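Local coordinates for protein ABC transporter (PDB 4G68) that probably binds xylan-derived sugars outside the cell as the solute-binding component of an ABC transporter taking part in xylan utilization, at residues P202-Y207 and V389-I394; I297-F302 and E374-N379; P96-T101 and G321-S326. All coordinates share one frame; numbering follows the deposited sequence.

Interaction 1. Residues P202-Y207 and V389-I394; sequences PGMWYY and VPAWDI
Tyr207 and Trp392 meet as a T-shaped (edge-to-face) aromatic pair, joining the start of helix 201-215 to the short helix 392-395 in the second lobe of this bilobal solute-binding fold. The edge of the tyrosine ring is directed at the face of the six-membered ring of the indole, the planes being 85° apart and the centroids 5.9 Å. Tyr207 CE2 comes 4.1 Å from Trp392 CH2. The Tyr207 OH is hydrogen-bonded to Phe235 O, outside the two segments, while His404 stacks on Trp392.

The apolar part is made mostly by Met204 and Ala391. Met204 CG is anti to the backbone N (chi1 -157°), and the chain beyond it bends, carrying the thioether to the helix start. There Met204 CE lies 3.7 Å from Trp392 N, and Met204 SD is equally close to Asp393 CB. The Trp392 amide has its polar partner elsewhere, in Asp208 OD2. Ala391, at the N-cap position, brings only a methyl group to the interface: its CB sits 3.5 Å from Trp205 NE1 and also touches CE2, approaching the indole from an oblique direction.

Polar contact between the segments runs through one water. It lies in the plane of the Trp205 ring at its edge, accepting the indole N-H from NE1 at 3.2 Å, and it donates to the Asp393 carboxylate, its oxygen 2.7 Å from OD1.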
ATOM      1  N   PRO C 202       9.026   0.524  -1.293  1.00 22.47           N
ATOM      2  CA  PRO C 202       8.501   0.050  -2.593  1.00 21.02           C
ATOM      3  C   PRO C 202       9.122  -1.280  -3.087  1.00 21.27           C
ATOM      4  O   PRO C 202       8.392  -2.127  -3.576  1.00 20.34           O
ATOM      5  CB  PRO C 202       8.801   1.208  -3.537  1.00 23.36           C
ATOM      6  CG  PRO C 202       8.992   2.388  -2.664  1.00 22.63           C
ATOM      7  CD  PRO C 202       9.659   1.849  -1.426  1.00 21.81           C
ATOM      8  N   GLY C 203      10.446  -1.473  -2.947  1.00 21.72           N
ATOM      9  CA  GLY C 203      11.083  -2.729  -3.384  1.00 18.91           C
ATOM     10  C   GLY C 203      10.738  -3.912  -2.516  1.00 23.45           C
ATOM     11  O   GLY C 203      10.848  -5.113  -2.953  1.00 22.18           O
ATOM     12  N   MET C 204      10.405  -3.582  -1.257  1.00 21.99           N
ATOM     13  CA  MET C 204      10.015  -4.541  -0.262  1.00 21.18           C
ATOM     14  C   MET C 204       8.739  -5.271  -0.784  1.00 20.08           C
ATOM     15  O   MET C 204       8.701  -6.444  -0.757  1.00 16.89           O
ATOM     16  CB  MET C 204       9.758  -3.763   1.045  1.00 20.80           C
ATOM     17  CG  MET C 204       9.855  -4.557   2.313  1.00 18.37           C
ATOM     18  SD  MET C 204       8.545  -4.124   3.528  1.00 17.04           S
ATOM     19  CE  MET C 204       7.101  -4.335   2.442  1.00 21.57           C
ATOM     20  N   TRP C 205       7.698  -4.538  -1.194  1.00 19.30           N
ATOM     21  CA  TRP C 205       6.575  -5.134  -2.039  1.00 21.81           C
ATOM     22  C   TRP C 205       6.906  -6.305  -3.005  1.00 22.78           C
ATOM     23  O   TRP C 205       6.166  -7.352  -3.070  1.00 26.32           O
ATOM     24  CB  TRP C 205       5.839  -4.008  -2.779  1.00 21.05           C
ATOM     25  CG  TRP C 205       4.884  -3.331  -1.849  1.00 21.95           C
ATOM     26  CD1 TRP C 205       5.194  -2.636  -0.671  1.00 22.47           C
ATOM     27  CD2 TRP C 205       3.419  -3.332  -1.917  1.00 20.43           C
ATOM     28  NE1 TRP C 205       4.038  -2.270  -0.006  1.00 21.17           N
ATOM     29  CE2 TRP C 205       2.948  -2.655  -0.698  1.00 22.35           C
ATOM     30  CE3 TRP C 205       2.487  -3.866  -2.790  1.00 19.62           C
ATOM     31  CZ2 TRP C 205       1.596  -2.447  -0.456  1.00 21.21           C
ATOM     32  CZ3 TRP C 205       1.149  -3.670  -2.549  1.00 21.13           C
ATOM     33  CH2 TRP C 205       0.699  -2.993  -1.397  1.00 21.84           C
ATOM     34  N   TYR C 206       7.979  -6.126  -3.788  1.00 23.75           N
ATOM     35  CA  TYR C 206       8.442  -7.133  -4.711  1.00 21.77           C
ATOM     36  C   TYR C 206       8.801  -8.366  -3.926  1.00 21.95           C
ATOM     37  O   TYR C 206       8.312  -9.462  -4.268  1.00 19.61           O
ATOM     38  CB  TYR C 206       9.680  -6.622  -5.502  1.00 23.40           C
ATOM     39  CG  TYR C 206       9.442  -5.593  -6.558  1.00 24.34           C
ATOM     40  CD1 TYR C 206       9.897  -5.829  -7.857  1.00 28.60           C
ATOM     41  CD2 TYR C 206       8.897  -4.332  -6.269  1.00 22.07           C
ATOM     42  CE1 TYR C 206       9.723  -4.897  -8.846  1.00 24.86           C
ATOM     43  CE2 TYR C 206       8.748  -3.363  -7.266  1.00 25.85           C
ATOM     44  CZ  TYR C 206       9.183  -3.663  -8.548  1.00 22.76           C
ATOM     45  OH  TYR C 206       9.026  -2.768  -9.605  1.00 26.35           O
ATOM     46  N   TYR C 207       9.618  -8.203  -2.868  1.00 22.99           N
ATOM     47  CA  TYR C 207      10.089  -9.390  -2.114  1.00 20.71           C
ATOM     48  C   TYR C 207       8.940 -10.074  -1.392  1.00 20.63           C
ATOM     49  O   TYR C 207       8.759 -11.279  -1.493  1.00 25.10           O
ATOM     50  CB  TYR C 207      11.187  -9.028  -1.039  1.00 22.15           C
ATOM     51  CG  TYR C 207      11.473 -10.246  -0.249  1.00 22.01           C
ATOM     52  CD1 TYR C 207      12.432 -11.164  -0.683  1.00 25.93           C
ATOM     53  CD2 TYR C 207      10.701 -10.571   0.863  1.00 24.29           C
ATOM     54  CE1 TYR C 207      12.632 -12.365   0.022  1.00 26.15           C
ATOM     55  CE2 TYR C 207      10.858 -11.760   1.541  1.00 25.06           C
ATOM     56  CZ  TYR C 207      11.848 -12.649   1.142  1.00 26.82           C
ATOM     57  OH  TYR C 207      12.013 -13.807   1.880  1.00 30.57           O
ATOM     58  N   VAL C 389      -2.568 -10.755   2.612  1.00 25.39           N
ATOM     59  CA  VAL C 389      -1.831 -10.381   3.825  1.00 22.79           C
ATOM     60  C   VAL C 389      -1.186  -9.017   3.580  1.00 23.24           C
ATOM     61  O   VAL C 389      -0.730  -8.745   2.465  1.00 19.89           O
ATOM     62  CB  VAL C 389      -0.770 -11.459   4.177  1.00 22.92           C
ATOM     63  CG1 VAL C 389       0.404 -11.451   3.178  1.00 21.98           C
ATOM     64  CG2 VAL C 389      -0.333 -11.328   5.646  1.00 24.76           C
ATOM     65  N   PRO C 390      -1.202  -8.112   4.584  1.00 25.20           N
ATOM     66  CA  PRO C 390      -0.608  -6.764   4.313  1.00 22.05           C
ATOM     67  C   PRO C 390       0.895  -6.803   4.075  1.00 22.14           C
ATOM     68  O   PRO C 390       1.566  -7.782   4.447  1.00 25.09           O
ATOM     69  CB  PRO C 390      -0.922  -5.968   5.604  1.00 25.10           C
ATOM     70  CG  PRO C 390      -2.119  -6.684   6.225  1.00 22.33           C
ATOM     71  CD  PRO C 390      -1.885  -8.154   5.902  1.00 23.69           C
ATOM     72  N   ALA C 391       1.422  -5.751   3.487  1.00 19.89           N
ATOM     73  CA  ALA C 391       2.881  -5.602   3.289  1.00 18.77           C
ATOM     74  C   ALA C 391       3.565  -5.718   4.634  1.00 22.03           C
ATOM     75  O   ALA C 391       3.012  -5.283   5.695  1.00 22.04           O
ATOM     76  CB  ALA C 391       3.159  -4.249   2.712  1.00 20.03           C
ATOM     77  N   TRP C 392       4.777  -6.277   4.638  1.00 21.96           N
ATOM     78  CA  TRP C 392       5.397  -6.669   5.954  1.00 20.10           C
ATOM     79  C   TRP C 392       5.780  -5.500   6.843  1.00 18.72           C
ATOM     80  O   TRP C 392       5.833  -5.605   8.084  1.00 17.75           O
ATOM     81  CB  TRP C 392       6.601  -7.563   5.662  1.00 20.15           C
ATOM     82  CG  TRP C 392       6.258  -8.917   5.010  1.00 19.74           C
ATOM     83  CD1 TRP C 392       5.125  -9.277   4.272  1.00 17.93           C
ATOM     84  CD2 TRP C 392       7.132 -10.084   4.976  1.00 19.47           C
ATOM     85  NE1 TRP C 392       5.209 -10.589   3.840  1.00 18.79           N
ATOM     86  CE2 TRP C 392       6.415 -11.125   4.219  1.00 20.52           C
ATOM     87  CE3 TRP C 392       8.406 -10.370   5.508  1.00 20.96           C
ATOM     88  CZ2 TRP C 392       6.956 -12.389   4.023  1.00 19.91           C
ATOM     89  CZ3 TRP C 392       8.943 -11.617   5.264  1.00 21.11           C
ATOM     90  CH2 TRP C 392       8.230 -12.610   4.531  1.00 21.59           C
ATOM     91  N   ASP C 393       6.071  -4.345   6.243  1.00 19.39           N
ATOM     92  CA  ASP C 393       6.359  -3.146   6.990  1.00 20.78           C
ATOM     93  C   ASP C 393       5.120  -2.516   7.671  1.00 25.34           C
ATOM     94  O   ASP C 393       5.295  -1.742   8.639  1.00 24.06           O
ATOM     95  CB  ASP C 393       7.148  -2.065   6.199  1.00 24.66           C
ATOM     96  CG  ASP C 393       6.334  -1.387   5.037  1.00 27.36           C
ATOM     97  OD1 ASP C 393       5.247  -1.925   4.687  1.00 24.59           O
ATOM     98  OD2 ASP C 393       6.835  -0.344   4.419  1.00 23.61           O
ATOM     99  N   ILE C 394       3.919  -2.808   7.144  1.00 24.32           N
ATOM    100  CA  ILE C 394       2.634  -2.482   7.824  1.00 25.88           C
ATOM    101  C   ILE C 394       2.250  -3.570   8.803  1.00 23.26           C
ATOM    102  O   ILE C 394       1.458  -3.284   9.717  1.00 23.21           O
ATOM    103  CB  ILE C 394       1.439  -2.435   6.858  1.00 28.87           C
ATOM    104  CG1 ILE C 394       1.523  -1.247   5.919  1.00 35.53           C
ATOM    105  CG2 ILE C 394       0.081  -2.447   7.610  1.00 36.14           C
ATOM    106  CD1 ILE C 394       0.411  -1.268   4.882  1.00 30.63           C
TER
HETATM  107  O   HOH W   1       3.862  -0.703   2.723  1.00 23.04           O

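Interaction 2. Residues I297-F302 and E374-N379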
ATOM      1  N   ILE C 297      -2.452   1.747 -20.010  1.00 24.12           N
ATOM      2  CA  ILE C 297      -2.049   0.924 -18.823  1.00 23.17           C
ATOM      3  C   ILE C 297      -3.059  -0.147 -18.425  1.00 26.38           C
ATOM      4  O   ILE C 297      -4.284   0.137 -18.261  1.00 29.46           O
ATOM      5  CB  ILE C 297      -1.792   1.796 -17.542  1.00 22.29           C
ATOM      6  CG1 ILE C 297      -0.632   2.827 -17.731  1.00 23.44           C
ATOM      7  CG2 ILE C 297      -1.731   0.912 -16.243  1.00 16.05           C
ATOM      8  CD1 ILE C 297       0.567   2.405 -18.587  1.00 26.36           C
ATOM      9  N   GLU C 298      -2.536  -1.365 -18.241  1.00 25.76           N
ATOM     10  CA  GLU C 298      -3.301  -2.546 -17.836  1.00 28.10           C
ATOM     11  C   GLU C 298      -2.773  -3.030 -16.476  1.00 27.90           C
ATOM     12  O   GLU C 298      -1.537  -3.093 -16.263  1.00 23.44           O
ATOM     13  CB  GLU C 298      -3.096  -3.668 -18.844  1.00 27.41           C
ATOM     14  CG  GLU C 298      -4.091  -4.790 -18.713  1.00 33.90           C
ATOM     15  CD  GLU C 298      -3.685  -6.039 -19.488  1.00 32.86           C
ATOM     16  OE1 GLU C 298      -2.640  -6.007 -20.182  1.00 36.31           O
ATOM     17  OE2 GLU C 298      -4.407  -7.049 -19.369  1.00 31.36           O
ATOM     18  N   ALA C 299      -3.705  -3.344 -15.571  1.00 24.61           N
ATOM     19  CA  ALA C 299      -3.427  -3.956 -14.285  1.00 21.22           C
ATOM     20  C   ALA C 299      -3.666  -5.484 -14.347  1.00 23.78           C
ATOM     21  O   ALA C 299      -4.753  -5.958 -14.722  1.00 25.56           O
ATOM     22  CB  ALA C 299      -4.331  -3.343 -13.192  1.00 26.00           C
ATOM     23  N   VAL C 300      -2.644  -6.235 -13.946  1.00 21.91           N
ATOM     24  CA  VAL C 300      -2.674  -7.702 -13.788  1.00 21.30           C
ATOM     25  C   VAL C 300      -2.140  -8.190 -12.404  1.00 22.25           C
ATOM     26  O   VAL C 300      -1.440  -7.470 -11.697  1.00 21.57           O
ATOM     27  CB  VAL C 300      -1.961  -8.432 -14.982  1.00 21.52           C
ATOM     28  CG1 VAL C 300      -2.522  -7.967 -16.336  1.00 19.57           C
ATOM     29  CG2 VAL C 300      -0.440  -8.245 -14.934  1.00 20.91           C
ATOM     30  N   ARG C 301      -2.526  -9.395 -12.024  1.00 23.70           N
ATOM     31  CA  ARG C 301      -1.954 -10.082 -10.878  1.00 23.27           C
ATOM     32  C   ARG C 301      -0.479 -10.268 -11.054  1.00 22.53           C
ATOM     33  O   ARG C 301       0.016 -10.293 -12.195  1.00 27.57           O
ATOM     34  CB  ARG C 301      -2.552 -11.472 -10.765  1.00 26.26           C
ATOM     35  CG  ARG C 301      -3.952 -11.430 -10.196  1.00 29.95           C
ATOM     36  CD  ARG C 301      -4.470 -12.828  -9.984  1.00 30.30           C
ATOM     37  NE  ARG C 301      -5.850 -12.658  -9.617  1.00 32.56           N
ATOM     38  CZ  ARG C 301      -6.856 -13.001 -10.394  1.00 34.97           C
ATOM     39  NH1 ARG C 301      -6.599 -13.572 -11.574  1.00 36.04           N
ATOM     40  NH2 ARG C 301      -8.097 -12.794  -9.976  1.00 39.86           N
ATOM     41  N   PHE C 302       0.237 -10.424  -9.955  1.00 21.23           N
ATOM     42  CA  PHE C 302       1.657 -10.834 -10.086  1.00 23.13           C
ATOM     43  C   PHE C 302       1.624 -12.246 -10.659  1.00 18.71           C
ATOM     44  O   PHE C 302       0.652 -12.974 -10.408  1.00 21.20           O
ATOM     45  CB  PHE C 302       2.414 -10.752  -8.760  1.00 23.73           C
ATOM     46  CG  PHE C 302       3.917 -10.799  -8.929  1.00 22.81           C
ATOM     47  CD1 PHE C 302       4.672  -9.624  -9.227  1.00 23.01           C
ATOM     48  CD2 PHE C 302       4.580 -12.041  -8.884  1.00 24.40           C
ATOM     49  CE1 PHE C 302       6.047  -9.686  -9.399  1.00 19.32           C
ATOM     50  CE2 PHE C 302       5.952 -12.107  -9.070  1.00 20.94           C
ATOM     51  CZ  PHE C 302       6.684 -10.945  -9.308  1.00 23.83           C
ATOM     52  N   GLU C 374      -8.975   1.468 -12.246  1.00 21.15           N
ATOM     53  CA  GLU C 374      -9.541   1.153 -10.932  1.00 21.94           C
ATOM     54  C   GLU C 374     -10.431  -0.104 -10.914  1.00 20.31           C
ATOM     55  O   GLU C 374     -10.343  -0.944 -10.003  1.00 22.18           O
ATOM     56  CB  GLU C 374     -10.350   2.356 -10.426  1.00 18.85           C
ATOM     57  CG  GLU C 374     -10.997   2.184  -9.041  1.00 20.57           C
ATOM     58  CD  GLU C 374     -10.028   2.265  -7.832  1.00 23.81           C
ATOM     59  OE1 GLU C 374      -8.778   2.224  -7.985  1.00 24.30           O
ATOM     60  OE2 GLU C 374     -10.549   2.299  -6.695  1.00 22.18           O
ATOM     61  N   ILE C 375     -11.369  -0.155 -11.854  1.00 21.87           N
ATOM     62  CA  ILE C 375     -12.269  -1.291 -12.058  1.00 22.13           C
ATOM     63  C   ILE C 375     -11.452  -2.558 -12.360  1.00 22.33           C
ATOM     64  O   ILE C 375     -11.708  -3.689 -11.833  1.00 22.85           O
ATOM     65  CB  ILE C 375     -13.195  -0.991 -13.246  1.00 23.20           C
ATOM     66  CG1 ILE C 375     -14.100   0.189 -12.893  1.00 25.05           C
ATOM     67  CG2 ILE C 375     -14.086  -2.184 -13.581  1.00 24.88           C
ATOM     68  CD1 ILE C 375     -14.800   0.828 -14.065  1.00 27.33           C
ATOM     69  N   GLN C 376     -10.450  -2.376 -13.189  1.00 21.76           N
ATOM     70  CA  GLN C 376      -9.591  -3.506 -13.585  1.00 22.76           C
ATOM     71  C   GLN C 376      -8.858  -4.146 -12.385  1.00 21.76           C
ATOM     72  O   GLN C 376      -8.825  -5.392 -12.246  1.00 17.42           O
ATOM     73  CB  GLN C 376      -8.647  -3.124 -14.733  1.00 23.71           C
ATOM     74  CG  GLN C 376      -8.162  -4.378 -15.476  1.00 27.08           C
ATOM     75  CD  GLN C 376      -7.200  -4.091 -16.609  1.00 30.17           C
ATOM     76  OE1 GLN C 376      -7.277  -4.710 -17.693  1.00 28.98           O
ATOM     77  NE2 GLN C 376      -6.318  -3.130 -16.385  1.00 27.97           N
ATOM     78  N   ILE C 377      -8.290  -3.275 -11.535  1.00 20.20           N
ATOM     79  CA  ILE C 377      -7.680  -3.687 -10.298  1.00 18.97           C
ATOM     80  C   ILE C 377      -8.704  -4.528  -9.545  1.00 20.64           C
ATOM     81  O   ILE C 377      -8.409  -5.661  -9.207  1.00 24.91           O
ATOM     82  CB  ILE C 377      -7.098  -2.524  -9.447  1.00 18.36           C
ATOM     83  CG1 ILE C 377      -5.845  -1.953 -10.130  1.00 18.04           C
ATOM     84  CG2 ILE C 377      -6.694  -3.063  -8.068  1.00 16.46           C
ATOM     85  CD1 ILE C 377      -5.326  -0.616  -9.568  1.00 19.90           C
ATOM     86  N   MET C 378      -9.901  -3.992  -9.289  1.00 21.40           N
ATOM     87  CA  MET C 378     -10.963  -4.807  -8.692  1.00 27.40           C
ATOM     88  C   MET C 378     -11.135  -6.195  -9.362  1.00 30.35           C
ATOM     89  O   MET C 378     -11.051  -7.241  -8.688  1.00 33.22           O
ATOM     90  CB  MET C 378     -12.273  -4.040  -8.714  1.00 25.00           C
ATOM     91  CG  MET C 378     -12.424  -3.107  -7.535  1.00 27.50           C
ATOM     92  SD  MET C 378     -14.062  -2.311  -7.481  1.00 28.30           S
ATOM     93  CE  MET C 378     -15.105  -3.608  -7.128  1.00 33.53           C
ATOM     94  N   ASN C 379     -11.323  -6.186 -10.681  1.00 32.83           N
ATOM     95  CA  ASN C 379     -11.548  -7.398 -11.503  1.00 31.80           C
ATOM     96  C   ASN C 379     -10.383  -8.384 -11.721  1.00 28.46           C
ATOM     97  O   ASN C 379     -10.539  -9.601 -11.555  1.00 28.60           O
ATOM     98  CB  ASN C 379     -12.056  -6.942 -12.872  1.00 34.77           C
ATOM     99  CG  ASN C 379     -13.441  -6.360 -12.791  1.00 33.36           C
ATOM    100  OD1 ASN C 379     -14.109  -6.446 -11.739  1.00 33.61           O
ATOM    101  ND2 ASN C 379     -13.894  -5.786 -13.892  1.00 34.15           N
TER
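Ala299 O accepts a hydrogen bond from Asn380 ND2, one turn beyond Gln376 along the helix, and has Gln376 CD packed 3.6 Å away. Gln376 reaches the strand as an extended chain, CG anti to the backbone N (chi1 -159°). Its modelled NE2 lies 2.7 Å from Ala299 N; the N and O of this amide may be interchanged, in which case the close approach may be a hydrogen bond between strand and helix. The amide end also lies against Glu298 CG, which is likewise anti to its own backbone N.

Apolar contact is limited: Ala299 CB points toward the helix and meets Ile377 CG1 at 3.7 Å. An alanine in place of Gln376 would probably leave the Ala299 N without its polar neighbour from the helix and open a gap beside Glu298 CG.

In fold terms, helix 372-382 packs against strand 297-300, which pairs antiparallel with strand 144-160 in the mixed sheet. Strand 297-300 and helix segment 374-379 run nearly parallel, their axes 7.6 Å apart at an angle of 20°. Backbone bonds of Glu298 with Ile159 and of Val300 with Leu157 tie the strand to strand 144-160, leaving the polar groups of Ala299 directed at helix 372-382. Val156 of the long strand touches both Ala299 and Ile377, and Leu357 of strand 357-358 packs against Ile377.

Interaction 3. Residues P96-T101 and G321-S326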
ATOM      1  N   PRO C  96      -2.623  15.028  16.415  1.00 23.24           N
ATOM      2  CA  PRO C  96      -3.815  15.757  16.039  1.00 24.57           C
ATOM      3  C   PRO C  96      -5.035  15.024  16.514  1.00 23.59           C
ATOM      4  O   PRO C  96      -4.930  13.895  16.950  1.00 24.64           O
ATOM      5  CB  PRO C  96      -3.793  15.705  14.516  1.00 26.48           C
ATOM      6  CG  PRO C  96      -3.198  14.355  14.226  1.00 24.54           C
ATOM      7  CD  PRO C  96      -2.095  14.234  15.264  1.00 24.16           C
ATOM      8  N   ASP C  97      -6.178  15.694  16.439  1.00 24.24           N
ATOM      9  CA  ASP C  97      -7.463  15.098  16.804  1.00 26.43           C
ATOM     10  C   ASP C  97      -7.701  13.873  15.948  1.00 26.50           C
ATOM     11  O   ASP C  97      -8.054  12.801  16.475  1.00 23.52           O
ATOM     12  CB  ASP C  97      -8.586  16.119  16.526  1.00 26.15           C
ATOM     13  CG  ASP C  97      -8.513  17.321  17.429  1.00 29.65           C
ATOM     14  OD1 ASP C  97      -8.709  17.141  18.673  1.00 32.63           O
ATOM     15  OD2 ASP C  97      -8.215  18.422  16.904  1.00 26.45           O
ATOM     16  N   ILE C  98      -7.474  14.037  14.626  1.00 23.47           N
ATOM     17  CA  ILE C  98      -7.667  12.954  13.655  1.00 21.99           C
ATOM     18  C   ILE C  98      -6.419  12.751  12.816  1.00 19.78           C
ATOM     19  O   ILE C  98      -5.831  13.717  12.341  1.00 22.63           O
ATOM     20  CB  ILE C  98      -8.819  13.234  12.662  1.00 21.03           C
ATOM     21  CG1 ILE C  98     -10.105  13.620  13.390  1.00 20.90           C
ATOM     22  CG2 ILE C  98      -9.096  11.988  11.844  1.00 22.35           C
ATOM     23  CD1 ILE C  98     -11.070  14.411  12.558  1.00 21.31           C
ATOM     24  N   PHE C  99      -6.013  11.508  12.664  1.00 21.56           N
ATOM     25  CA  PHE C  99      -4.839  11.187  11.871  1.00 22.44           C
ATOM     26  C   PHE C  99      -5.022   9.954  11.004  1.00 25.19           C
ATOM     27  O   PHE C  99      -5.534   8.931  11.480  1.00 24.71           O
ATOM     28  CB  PHE C  99      -3.567  11.072  12.756  1.00 23.54           C
ATOM     29  CG  PHE C  99      -3.560   9.912  13.734  1.00 26.13           C
ATOM     30  CD1 PHE C  99      -2.975   8.661  13.399  1.00 27.41           C
ATOM     31  CD2 PHE C  99      -4.075  10.080  15.008  1.00 27.39           C
ATOM     32  CE1 PHE C  99      -2.961   7.614  14.315  1.00 29.26           C
ATOM     33  CE2 PHE C  99      -4.055   9.046  15.924  1.00 29.16           C
ATOM     34  CZ  PHE C  99      -3.482   7.816  15.587  1.00 30.25           C
ATOM     35  N   GLN C 100      -4.550  10.052   9.754  1.00 23.23           N
ATOM     36  CA  GLN C 100      -4.495   8.906   8.853  1.00 23.13           C
ATOM     37  C   GLN C 100      -3.500   7.888   9.384  1.00 23.84           C
ATOM     38  O   GLN C 100      -2.498   8.272   9.976  1.00 23.89           O
ATOM     39  CB  GLN C 100      -4.037   9.381   7.467  1.00 23.11           C
ATOM     40  CG  GLN C 100      -3.908   8.272   6.397  1.00 23.64           C
ATOM     41  CD  GLN C 100      -3.645   8.840   4.978  1.00 24.69           C
ATOM     42  OE1 GLN C 100      -3.472  10.036   4.818  1.00 22.46           O
ATOM     43  NE2 GLN C 100      -3.585   7.967   3.959  1.00 23.38           N
ATOM     44  N   THR C 101      -3.785   6.597   9.232  1.00 23.30           N
ATOM     45  CA  THR C 101      -2.804   5.579   9.669  1.00 21.03           C
ATOM     46  C   THR C 101      -2.924   4.311   8.796  1.00 21.91           C
ATOM     47  O   THR C 101      -3.757   4.272   7.850  1.00 20.70           O
ATOM     48  CB  THR C 101      -2.965   5.250  11.157  1.00 20.23           C
ATOM     49  OG1 THR C 101      -1.766   4.663  11.677  1.00 19.93           O
ATOM     50  CG2 THR C 101      -4.164   4.317  11.366  1.00 21.79           C
ATOM     51  N   GLY C 321      -5.977   1.136   5.235  1.00 22.94           N
ATOM     52  CA  GLY C 321      -6.003   2.603   5.350  1.00 21.01           C
ATOM     53  C   GLY C 321      -7.105   2.948   6.358  1.00 20.57           C
ATOM     54  O   GLY C 321      -8.217   2.491   6.225  1.00 19.11           O
ATOM     55  N   ALA C 322      -6.770   3.688   7.411  1.00 21.99           N
ATOM     56  CA  ALA C 322      -7.777   4.073   8.429  1.00 22.65           C
ATOM     57  C   ALA C 322      -7.480   5.484   8.971  1.00 22.66           C
ATOM     58  O   ALA C 322      -6.368   6.012   8.773  1.00 21.38           O
ATOM     59  CB  ALA C 322      -7.874   3.064   9.565  1.00 21.41           C
ATOM     60  N   LEU C 323      -8.513   6.077   9.588  1.00 24.57           N
ATOM     61  CA  LEU C 323      -8.401   7.310  10.387  1.00 23.98           C
ATOM     62  C   LEU C 323      -8.527   6.954  11.870  1.00 24.62           C
ATOM     63  O   LEU C 323      -9.421   6.208  12.240  1.00 23.31           O
ATOM     64  CB  LEU C 323      -9.477   8.336  10.001  1.00 24.07           C
ATOM     65  CG  LEU C 323      -9.548   8.721   8.512  1.00 24.16           C
ATOM     66  CD1 LEU C 323     -10.608   9.773   8.247  1.00 24.49           C
ATOM     67  CD2 LEU C 323      -8.184   9.209   8.030  1.00 21.92           C
HETATM   68  N   MSE C 324      -7.627   7.502  12.701  1.00 22.89           N
HETATM   69  CA  MSE C 324      -7.720   7.308  14.175  1.00 25.35           C
HETATM   70  C   MSE C 324      -7.921   8.659  14.837  1.00 24.77           C
HETATM   71  O   MSE C 324      -7.524   9.699  14.300  1.00 25.90           O
HETATM   72  CB  MSE C 324      -6.484   6.561  14.639  1.00 26.45           C
HETATM   73  CG  MSE C 324      -6.654   5.076  14.317  1.00 23.40           C
HETATM   74 SE   MSE C 324      -5.059   4.157  15.044  1.00 31.31          SE
HETATM   75  CE  MSE C 324      -5.746   2.357  14.672  1.00 23.72           C
ATOM     76  N   VAL C 325      -8.578   8.624  15.993  1.00 26.96           N
ATOM     77  CA  VAL C 325      -8.815   9.775  16.840  1.00 24.00           C
ATOM     78  C   VAL C 325      -7.904   9.612  18.063  1.00 24.74           C
ATOM     79  O   VAL C 325      -7.925   8.573  18.745  1.00 23.72           O
ATOM     80  CB  VAL C 325     -10.310   9.816  17.307  1.00 25.88           C
ATOM     81  CG1 VAL C 325     -10.521  10.866  18.402  1.00 26.40           C
ATOM     82  CG2 VAL C 325     -11.254  10.089  16.106  1.00 21.56           C
ATOM     83  N   SER C 326      -7.152  10.659  18.359  1.00 26.12           N
ATOM     84  CA  SER C 326      -6.265  10.645  19.541  1.00 27.41           C
ATOM     85  C   SER C 326      -7.017  10.534  20.868  1.00 26.55           C
ATOM     86  O   SER C 326      -8.066  11.142  21.025  1.00 26.13           O
ATOM     87  CB  SER C 326      -5.389  11.881  19.541  1.00 29.94           C
ATOM     88  OG  SER C 326      -4.385  11.662  18.570  1.00 33.12           O
TER
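Phe99 holds CG between its backbone N and carbonyl carbon (chi1 66°), while its partner Met324, a selenomethionine, has CG anti to its carbonyl carbon and an extended chain beyond. The ring takes Met324 CB over one face, offset toward the rim, in a CH-pi contact 3.8 Å from the Phe99 centroid. Met324 SE lies obliquely, 5.0 Å from the centroid of the Phe99 ring, as a Met-aromatic contact, and 3.8 Å from Thr101 CG2. Ser326 OG comes to the ring edge.

On the other face of the sheet Ile98 CG2 meets Leu323 CB, and Leu323 CD2 lies against Gln100 CA; Leu342 of helix 332-353 covers Ile98 and Leu323. Gln100 OE1 is engaged by Leu46 N.

Phe99 with Met324 and Thr101 with Ala322 are hydrogen-bonded pairs, each joined by two bonds. Met324 N to Phe99 O, at 2.8 Å, is close to straight (174° at the hydrogen). Beyond them Ser326 makes two bonds to residues 96-97: its N bonds to Asp97 O, and its OG donates at 2.8 Å to Pro96 O, nearly along the C=O axis. The Asp97 side chain is hydrogen-bonded to Ser329 OG and Thr42 N.

Strand 98-102 lies between parallel strand 40-45 and antiparallel strand 317-325, an order consistent with the type II periplasmic-binding fold, in which a strand returning from the other lobe joins this sheet antiparallel.

From the N terminus, the chain first lays down residues 96-101, whose loop is closed by 321-326 in interaction 3, tying the early sheet to the strand that returns after more than 200 residues. Meanwhile 202-207 has gone by, to be met by 389-394 in interaction 1, so these two loops cross. Interaction 2, 297-302 with 374-379, is nested inside the loop of interaction 1 and likewise crosses interaction 3. Interactions 2 and 3 both reach the long branched sheet, on opposite sides of the chain's centre, about 29 Å apart between centres. Interaction 1 instead joins helix 201-215 to the start of helix 392-395 and the loop before it, its nearest atoms about 6 Å from interaction 2.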